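Local coordinates for protein particle-associated lyase (Acinetobacter bacteriophage AP22, PDB 4Y9V) that probably degrades the capsular polysaccharide of Acinetobacter baumannii as a trimeric phage tailspike lyase, and holds a capsular saccharide in a glycan pocket, at residues Ile35-Gln38 with Glu39-Asp42; Ile154-Asp158 with Asp159-Ser163; Asn502-Leu505 with Ile506-Gln510. All coordinates share one frame; numbering follows the deposited sequence. Where two conformers were deposited one is given.

The three contacts are all local, and each belongs to a different part of a long trimeric spike. Contact 1 starts a short helix near the N-terminus. It is partly buried and meets both other subunits. Contact 2 lies at the surface, in a turn that leaves a strand of an Ig-like domain. Contact 3 is partly buried, at a corner of the chain beyond strand 486-496. No structural element is shared. Contacts 1 and 3 stand about 81 Å apart, centre to centre, on opposite sides of the chain's centre. Contact 1 is polar and amide-rich. Contact 2 centres on one carbonyl oxygen, with a cysteine sulfur beside it. Contact 3 is aromatic, with no hydrogen bond between its segments.

Contact 1: Ile35-Gln38 with Glu39-Asp42; sequences ISQQ and EVND
Glu39 and Ser36 form a capping box at the start of a helix. The Glu39 backbone N donates to Ser36 OG at 3.1 Å. In return Ser36 N donates to Glu39 OE2 at 2.9 Å, nearly straight at 169°. The hydrogen meets the anti side of that oxygen, somewhat out of the carboxylate plane. The Glu39 chain reaches back because CG sits beside its own backbone N (chi1 -66°) and the rest runs extended. OE2 also rests against Ile35 CB.

Val40 comes next. Its N takes the helical bond to Ser36 O at 3.0 Å. Its CG2 packs on Ile35 CD1 at 3.8 Å, the two side chains crossing at about a right angle.

Asn41 N bonds to Gln37 O. Its OD1 accepts from Gln37 NE2 at 3.1 Å, from above the carbonyl plane, while lying in the amide plane of Gln37. The other ends of both amides reach across the trimer. Asn41 ND2 donates to Gln37 OE1 of the second subunit, and Gln37 OE1 accepts from Asn41 ND2 of the third.

Asp42 N bonds to Gln38 O at 2.8 Å. Gln38 NE2 comes over the Asp42 carboxylate and meets OD1 at 2.9 Å. It also donates to Asp31 of the second subunit.

The helix begins at Gln37 and precedes strand 45-46 and helix 47-54. Its Gln37-Asn41 side faces its copies in the other two subunits, far from the centre of the chain.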
loop_
_atom_site.group_PDB
_atom_site.type_symbol
_atom_site.label_atom_id
_atom_site.label_comp_id
_atom_site.label_asym_id
_atom_site.label_seq_id
_atom_site.Cartn_x
_atom_site.Cartn_y
_atom_site.Cartn_z
ATOM N N ILE A 35 -17.603 -44.668 -29.657
ATOM C CA ILE A 35 -16.149 -44.756 -29.795
ATOM C C ILE A 35 -15.655 -46.004 -29.100
ATOM O O ILE A 35 -16.292 -46.541 -28.180
ATOM C CB ILE A 35 -15.416 -43.483 -29.323
ATOM C CG1 ILE A 35 -15.286 -43.329 -27.815
ATOM C CG2 ILE A 35 -16.034 -42.235 -29.970
ATOM C CD1 ILE A 35 -14.472 -42.109 -27.383
ATOM N N SER A 36 -14.469 -46.512 -29.491
ATOM C CA SER A 36 -13.913 -47.678 -28.859
ATOM C C SER A 36 -13.296 -47.326 -27.512
ATOM O O SER A 36 -12.990 -46.181 -27.214
ATOM C CB SER A 36 -12.845 -48.344 -29.719
ATOM O OG SER A 36 -11.630 -47.617 -29.659
ATOM N N GLN A 37 -13.020 -48.380 -26.717
ATOM C CA GLN A 37 -12.323 -48.146 -25.452
ATOM C C GLN A 37 -10.931 -47.589 -25.711
ATOM O O GLN A 37 -10.440 -46.784 -24.900
ATOM C CB GLN A 37 -12.251 -49.457 -24.648
ATOM C CG GLN A 37 -11.631 -49.247 -23.292
ATOM C CD GLN A 37 -12.529 -48.356 -22.447
ATOM O OE1 GLN A 37 -13.744 -48.586 -22.368
ATOM N NE2 GLN A 37 -11.950 -47.349 -21.779
ATOM N N GLN A 38 -10.268 -47.992 -26.777
ATOM C CA GLN A 38 -8.970 -47.372 -27.105
ATOM C C GLN A 38 -9.123 -45.877 -27.301
ATOM O O GLN A 38 -8.294 -45.088 -26.838
ATOM C CB GLN A 38 -8.307 -48.000 -28.316
ATOM C CG GLN A 38 -6.904 -47.485 -28.559
ATOM C CD GLN A 38 -5.990 -47.822 -27.414
ATOM O OE1 GLN A 38 -5.742 -49.008 -27.130
ATOM N NE2 GLN A 38 -5.478 -46.807 -26.723
ATOM N N GLU A 39 -10.164 -45.478 -28.024
ATOM C CA GLU A 39 -10.412 -44.043 -28.255
ATOM C C GLU A 39 -10.726 -43.318 -26.958
ATOM O O GLU A 39 -10.301 -42.183 -26.757
ATOM C CB GLU A 39 -11.534 -43.864 -29.271
ATOM C CG GLU A 39 -11.180 -44.365 -30.654
ATOM C CD GLU A 39 -12.333 -44.158 -31.588
ATOM O OE1 GLU A 39 -12.366 -43.128 -32.310
ATOM O OE2 GLU A 39 -13.263 -44.990 -31.596
ATOM N N VAL A 40 -11.449 -43.952 -26.023
ATOM C CA VAL A 40 -11.657 -43.345 -24.713
ATOM C C VAL A 40 -10.285 -43.149 -24.057
ATOM O O VAL A 40 -9.983 -42.070 -23.547
ATOM C CB VAL A 40 -12.581 -44.195 -23.815
ATOM C CG1 VAL A 40 -12.624 -43.630 -22.411
ATOM C CG2 VAL A 40 -13.993 -44.337 -24.399
ATOM N N ASN A 41 -9.498 -44.192 -24.013
ATOM C CA ASN A 41 -8.170 -44.133 -23.390
ATOM C C ASN A 41 -7.322 -43.019 -24.000
ATOM O O ASN A 41 -6.583 -42.347 -23.282
ATOM C CB ASN A 41 -7.449 -45.466 -23.524
ATOM C CG ASN A 41 -8.090 -46.644 -22.791
ATOM O OD1 ASN A 41 -9.025 -46.486 -22.020
ATOM N ND2 ASN A 41 -7.536 -47.820 -23.047
ATOM N N ASP A 42 -7.383 -42.870 -25.298
ATOM C CA ASP A 42 -6.555 -41.915 -26.036
ATOM C C ASP A 42 -6.845 -40.463 -25.648
ATOM O O ASP A 42 -6.026 -39.603 -25.938
ATOM C CB ASP A 42 -6.779 -42.089 -27.535
ATOM C CG ASP A 42 -6.244 -43.335 -28.190
ATOM O OD1 ASP A 42 -5.399 -44.025 -27.573
ATOM O OD2 ASP A 42 -6.718 -43.637 -29.317
#

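Contact 2: Ile154-Asp158 with Asp159-Ser163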
loop_
_atom_site.group_PDB
_atom_site.type_symbol
_atom_site.label_atom_id
_atom_site.label_comp_id
_atom_site.label_asym_id
_atom_site.label_seq_id
_atom_site.Cartn_x
_atom_site.Cartn_y
_atom_site.Cartn_z
ATOM N N ILE A 154 10.958 -3.746 -28.962
ATOM C CA ILE A 154 11.842 -2.696 -29.414
ATOM C C ILE A 154 13.166 -2.959 -28.707
ATOM O O ILE A 154 13.187 -3.095 -27.490
ATOM C CB ILE A 154 11.284 -1.309 -29.007
ATOM C CG1 ILE A 154 9.922 -1.051 -29.607
ATOM C CG2 ILE A 154 12.294 -0.193 -29.338
ATOM C CD1 ILE A 154 9.151 0.109 -28.982
ATOM N N TYR A 155 14.281 -3.047 -29.439
ATOM C CA TYR A 155 15.550 -3.397 -28.801
ATOM C C TYR A 155 16.700 -2.694 -29.480
ATOM O O TYR A 155 16.829 -2.732 -30.705
ATOM C CB TYR A 155 15.772 -4.933 -28.825
ATOM C CG TYR A 155 16.971 -5.394 -28.025
ATOM C CD1 TYR A 155 16.934 -5.463 -26.641
ATOM C CD2 TYR A 155 18.156 -5.728 -28.655
ATOM C CE1 TYR A 155 18.020 -5.866 -25.897
ATOM C CE2 TYR A 155 19.257 -6.153 -27.915
ATOM C CZ TYR A 155 19.198 -6.227 -26.544
ATOM O OH TYR A 155 20.318 -6.651 -25.870
ATOM N N CYS A 156 17.535 -2.055 -28.667
ATOM C CA CYS A 156 18.773 -1.432 -29.163
ATOM C C CYS A 156 19.931 -2.394 -28.978
ATOM O O CYS A 156 20.235 -2.812 -27.882
ATOM C CB CYS A 156 19.024 -0.156 -28.382
ATOM S SG CYS A 156 20.539 0.705 -28.909
ATOM N N THR A 157 20.607 -2.707 -30.110
ATOM C CA THR A 157 21.689 -3.684 -30.052
ATOM C C THR A 157 23.001 -3.124 -29.544
ATOM O O THR A 157 23.941 -3.889 -29.312
ATOM C CB THR A 157 21.857 -4.345 -31.438
ATOM O OG1 THR A 157 22.106 -3.355 -32.416
ATOM C CG2 THR A 157 20.622 -5.111 -31.869
ATOM N N ASP A 158 23.086 -1.809 -29.353
ATOM C CA ASP A 158 24.302 -1.126 -28.903
ATOM C C ASP A 158 24.531 -1.330 -27.413
ATOM O O ASP A 158 23.659 -1.087 -26.553
ATOM C CB ASP A 158 24.214 0.342 -29.272
ATOM C CG ASP A 158 23.954 0.653 -30.739
ATOM O OD1 ASP A 158 24.601 -0.002 -31.573
ATOM O OD2 ASP A 158 23.063 1.473 -31.123
ATOM N N ASP A 159 25.749 -1.740 -27.040
ATOM C CA ASP A 159 26.140 -1.895 -25.652
ATOM C C ASP A 159 25.938 -0.578 -24.880
ATOM O O ASP A 159 26.124 0.523 -25.395
ATOM C CB ASP A 159 27.600 -2.314 -25.531
ATOM C CG ASP A 159 27.880 -3.727 -25.950
ATOM O OD1 ASP A 159 26.943 -4.462 -26.334
ATOM O OD2 ASP A 159 29.054 -4.130 -25.842
ATOM N N PHE A 160 25.562 -0.737 -23.604
ATOM C CA PHE A 160 25.427 0.357 -22.650
ATOM C C PHE A 160 24.289 1.318 -23.026
ATOM O O PHE A 160 24.188 2.390 -22.451
ATOM C CB PHE A 160 26.722 1.167 -22.444
ATOM C CG PHE A 160 27.903 0.350 -21.996
ATOM C CD1 PHE A 160 28.027 -0.048 -20.677
ATOM C CD2 PHE A 160 28.921 0.011 -22.880
ATOM C CE1 PHE A 160 29.153 -0.734 -20.246
ATOM C CE2 PHE A 160 30.027 -0.702 -22.450
ATOM C CZ PHE A 160 30.159 -1.074 -21.119
ATOM N N SER A 161 23.381 0.941 -23.923
ATOM C CA SER A 161 22.394 1.883 -24.399
ATOM C C SER A 161 21.280 2.161 -23.390
ATOM O O SER A 161 20.581 3.167 -23.548
ATOM C CB SER A 161 21.836 1.475 -25.765
ATOM O OG SER A 161 21.298 0.145 -25.724
ATOM N N TYR A 162 21.134 1.319 -22.375
ATOM C CA TYR A 162 20.288 1.644 -21.234
ATOM C C TYR A 162 21.113 2.241 -20.071
ATOM O O TYR A 162 20.746 3.267 -19.523
ATOM C CB TYR A 162 19.485 0.417 -20.732
ATOM C CG TYR A 162 18.558 0.754 -19.589
ATOM C CD1 TYR A 162 17.390 1.439 -19.806
ATOM C CD2 TYR A 162 18.867 0.393 -18.281
ATOM C CE1 TYR A 162 16.520 1.762 -18.749
ATOM C CE2 TYR A 162 18.026 0.708 -17.238
ATOM C CZ TYR A 162 16.857 1.388 -17.459
ATOM O OH TYR A 162 16.077 1.688 -16.373
ATOM N N SER A 163 22.192 1.576 -19.679
ATOM C CA SER A 163 22.974 2.005 -18.534
ATOM C C SER A 163 24.450 1.812 -18.788
ATOM O O SER A 163 24.858 0.837 -19.409
ATOM C CB SER A 163 22.565 1.187 -17.318
ATOM O OG SER A 163 23.534 1.281 -16.273
#
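Ser161 turns back onto Asp158 and closes a type II beta turn with two bonds to one carbonyl. The turn leaves strand 151-156 of the Ig-like domain. The stronger bond is from the side chain: Ser161 OG donates to Asp158 O at 2.8 Å. The hydroxyl lies in the carbonyl plane. The second is the usual turn bond, Ser161 N to Asp158 O, and it is weak at 3.3 Å. The hydroxyl reaches the oxygen because OG stands between the backbone N and the carbonyl carbon of Ser161 (chi1 56°). Asp159 has the polyproline-like angles of the second position, and Phe160 takes the positive phi (66°) expected at the third.

Sulfur supplies a different sort of contact. Cys156 is the last residue of its strand. Its SG lies against the serine side chain, 3.3 Å from Ser161 OG and 3.5 Å from Ser161 CB. The same sulfur receives a weak bond from Asp158 N at 3.6 Å, within the first segment.

The two carboxylates find partners beyond the turn. Asp159 OD1 forms a salt bridge with Arg170, and Asp158 OD1, in the conformer described, accepts from Asn200. Ser161 OG also accepts from Lys171 N, next to strand 172-181. The loop between the two strands carries Arg166, Tyr168 and Tyr169, which line the glycan pocket. The Asp159 side chain is about 10 Å from the bound 2-acetamido-2-deoxy-alpha-D-fucopyranose, too far to touch it.

Ser161 OG thus works twice, as donor to Asp158 O and as acceptor from Lys171 N. This fixes the rotation of its hydroxyl. Much of the grip on the turn comes from the serine side chain, since the backbone bond alone is weak.

Contact 3: Asn502-Leu505 with Ile506-Gln510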
loop_
_atom_site.group_PDB
_atom_site.type_symbol
_atom_site.label_atom_id
_atom_site.label_comp_id
_atom_site.label_asym_id
_atom_site.label_seq_id
_atom_site.Cartn_x
_atom_site.Cartn_y
_atom_site.Cartn_z
ATOM N N ASN A 502 22.446 14.389 18.183
ATOM C CA ASN A 502 22.705 15.790 17.809
ATOM C C ASN A 502 23.154 15.876 16.352
ATOM O O ASN A 502 24.300 16.267 16.101
ATOM C CB ASN A 502 23.742 16.356 18.763
ATOM C CG ASN A 502 24.137 17.793 18.595
ATOM O OD1 ASN A 502 23.263 18.667 18.239
ATOM N ND2 ASN A 502 25.356 18.087 18.861
ATOM N N PRO A 503 22.295 15.474 15.420
ATOM C CA PRO A 503 22.740 15.355 14.032
ATOM C C PRO A 503 22.655 16.654 13.301
ATOM O O PRO A 503 21.845 17.543 13.596
ATOM C CB PRO A 503 21.700 14.405 13.457
ATOM C CG PRO A 503 20.412 14.793 14.180
ATOM C CD PRO A 503 20.911 15.097 15.603
ATOM N N TYR A 504 23.439 16.747 12.192
ATOM C CA TYR A 504 23.129 17.676 11.139
ATOM C C TYR A 504 21.899 17.176 10.365
ATOM O O TYR A 504 21.824 16.013 9.976
ATOM C CB TYR A 504 24.291 17.794 10.149
ATOM C CG TYR A 504 25.474 18.542 10.689
ATOM C CD1 TYR A 504 25.508 19.943 10.607
ATOM C CD2 TYR A 504 26.517 17.898 11.318
ATOM C CE1 TYR A 504 26.558 20.646 11.114
ATOM C CE2 TYR A 504 27.608 18.608 11.819
ATOM C CZ TYR A 504 27.590 20.003 11.695
ATOM O OH TYR A 504 28.685 20.676 12.208
ATOM N N LEU A 505 20.990 18.096 10.062
ATOM C CA LEU A 505 19.915 17.802 9.102
ATOM C C LEU A 505 20.531 17.539 7.734
ATOM O O LEU A 505 20.234 16.567 7.057
ATOM C CB LEU A 505 18.917 18.939 9.118
ATOM C CG LEU A 505 18.169 19.106 10.454
ATOM C CD1 LEU A 505 17.530 20.469 10.558
ATOM C CD2 LEU A 505 17.109 18.024 10.620
ATOM N N ILE A 506 21.419 18.471 7.327
ATOM C CA ILE A 506 22.180 18.394 6.080
ATOM C C ILE A 506 23.625 18.679 6.455
ATOM O O ILE A 506 23.904 19.717 7.066
ATOM C CB ILE A 506 21.658 19.396 5.022
ATOM C CG1 ILE A 506 20.179 19.169 4.747
ATOM C CG2 ILE A 506 22.520 19.306 3.780
ATOM C CD1 ILE A 506 19.594 20.169 3.769
ATOM N N TYR A 507 24.528 17.759 6.155
ATOM C CA TYR A 507 25.922 17.936 6.526
ATOM C C TYR A 507 26.563 18.976 5.603
ATOM O O TYR A 507 26.445 18.861 4.379
ATOM C CB TYR A 507 26.671 16.593 6.462
ATOM C CG TYR A 507 28.011 16.726 7.115
ATOM C CD1 TYR A 507 28.124 16.518 8.477
ATOM C CD2 TYR A 507 29.143 17.163 6.423
ATOM C CE1 TYR A 507 29.323 16.654 9.140
ATOM C CE2 TYR A 507 30.327 17.364 7.082
ATOM C CZ TYR A 507 30.414 17.123 8.428
ATOM O OH TYR A 507 31.651 17.285 9.068
ATOM N N PRO A 508 27.285 19.959 6.172
ATOM C CA PRO A 508 27.851 21.043 5.351
ATOM C C PRO A 508 29.196 20.673 4.740
ATOM O O PRO A 508 30.130 20.356 5.450
ATOM C CB PRO A 508 28.037 22.161 6.381
ATOM C CG PRO A 508 28.253 21.476 7.673
ATOM C CD PRO A 508 27.375 20.246 7.628
ATOM N N SER A 509 29.283 20.805 3.421
ATOM C CA SER A 509 30.547 20.695 2.690
ATOM C C SER A 509 30.319 21.359 1.346
ATOM O O SER A 509 29.242 21.844 1.032
ATOM C CB SER A 509 31.004 19.224 2.587
ATOM O OG SER A 509 30.058 18.451 1.880
ATOM N N GLN A 510 31.367 21.351 0.504
ATOM C CA GLN A 510 31.313 22.123 -0.742
ATOM C C GLN A 510 30.016 21.898 -1.515
ATOM O O GLN A 510 29.379 22.871 -1.956
ATOM C CB GLN A 510 32.519 21.791 -1.608
ATOM C CG GLN A 510 32.493 22.499 -2.945
ATOM C CD GLN A 510 33.801 22.419 -3.694
ATOM O OE1 GLN A 510 34.855 22.614 -3.111
ATOM N NE2 GLN A 510 33.750 22.146 -4.999
#
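Tyr504 meets Tyr507 and Pro508 round a corner of the chain at Leu505. The corner follows strand 486-496, one of the parallel strands that fit a pectin lyase-like beta-helix, and precedes strand 518-531. At its root, Tyr504 CB lies 3.7 Å from Ile506 O. With CG anti to the carbonyl carbon (chi1 -72°), the ring swings toward the residues that follow. Over the CD1-CE1 side of one face lies Pro508 CD, 3.5 Å from Tyr504 CD1 and also touching CE1. On the CD2-CE2 side Tyr507 comes near: Tyr504 CD2 is 3.5 Å from Tyr507 CD1, and CE2 is 3.7 Å from Tyr507 CE1. Further out, Tyr504 CZ still comes within 4.1 Å of Pro508 CD.

Both partners lie on the same side of the ring. Pro508 CD makes a CH-pi contact. Tyr507 presents its edge in a T-shaped pair, with centroids 5.0 Å apart and planes at 69°. Leu505 and Ile506 instead pack on strands 486-496 and 518-531. Lys549 at Tyr504 and Arg469 at Tyr507 each add a cation-pi pair.

No hydrogen bond joins the two segments, and the buried Ile506 N has no partner in the model. Backbone bonds of Tyr504 and Leu505 to strand 470-476 tie the corner to the fold. Between the segments, the contact is made by C-H groups against the Tyr504 ring.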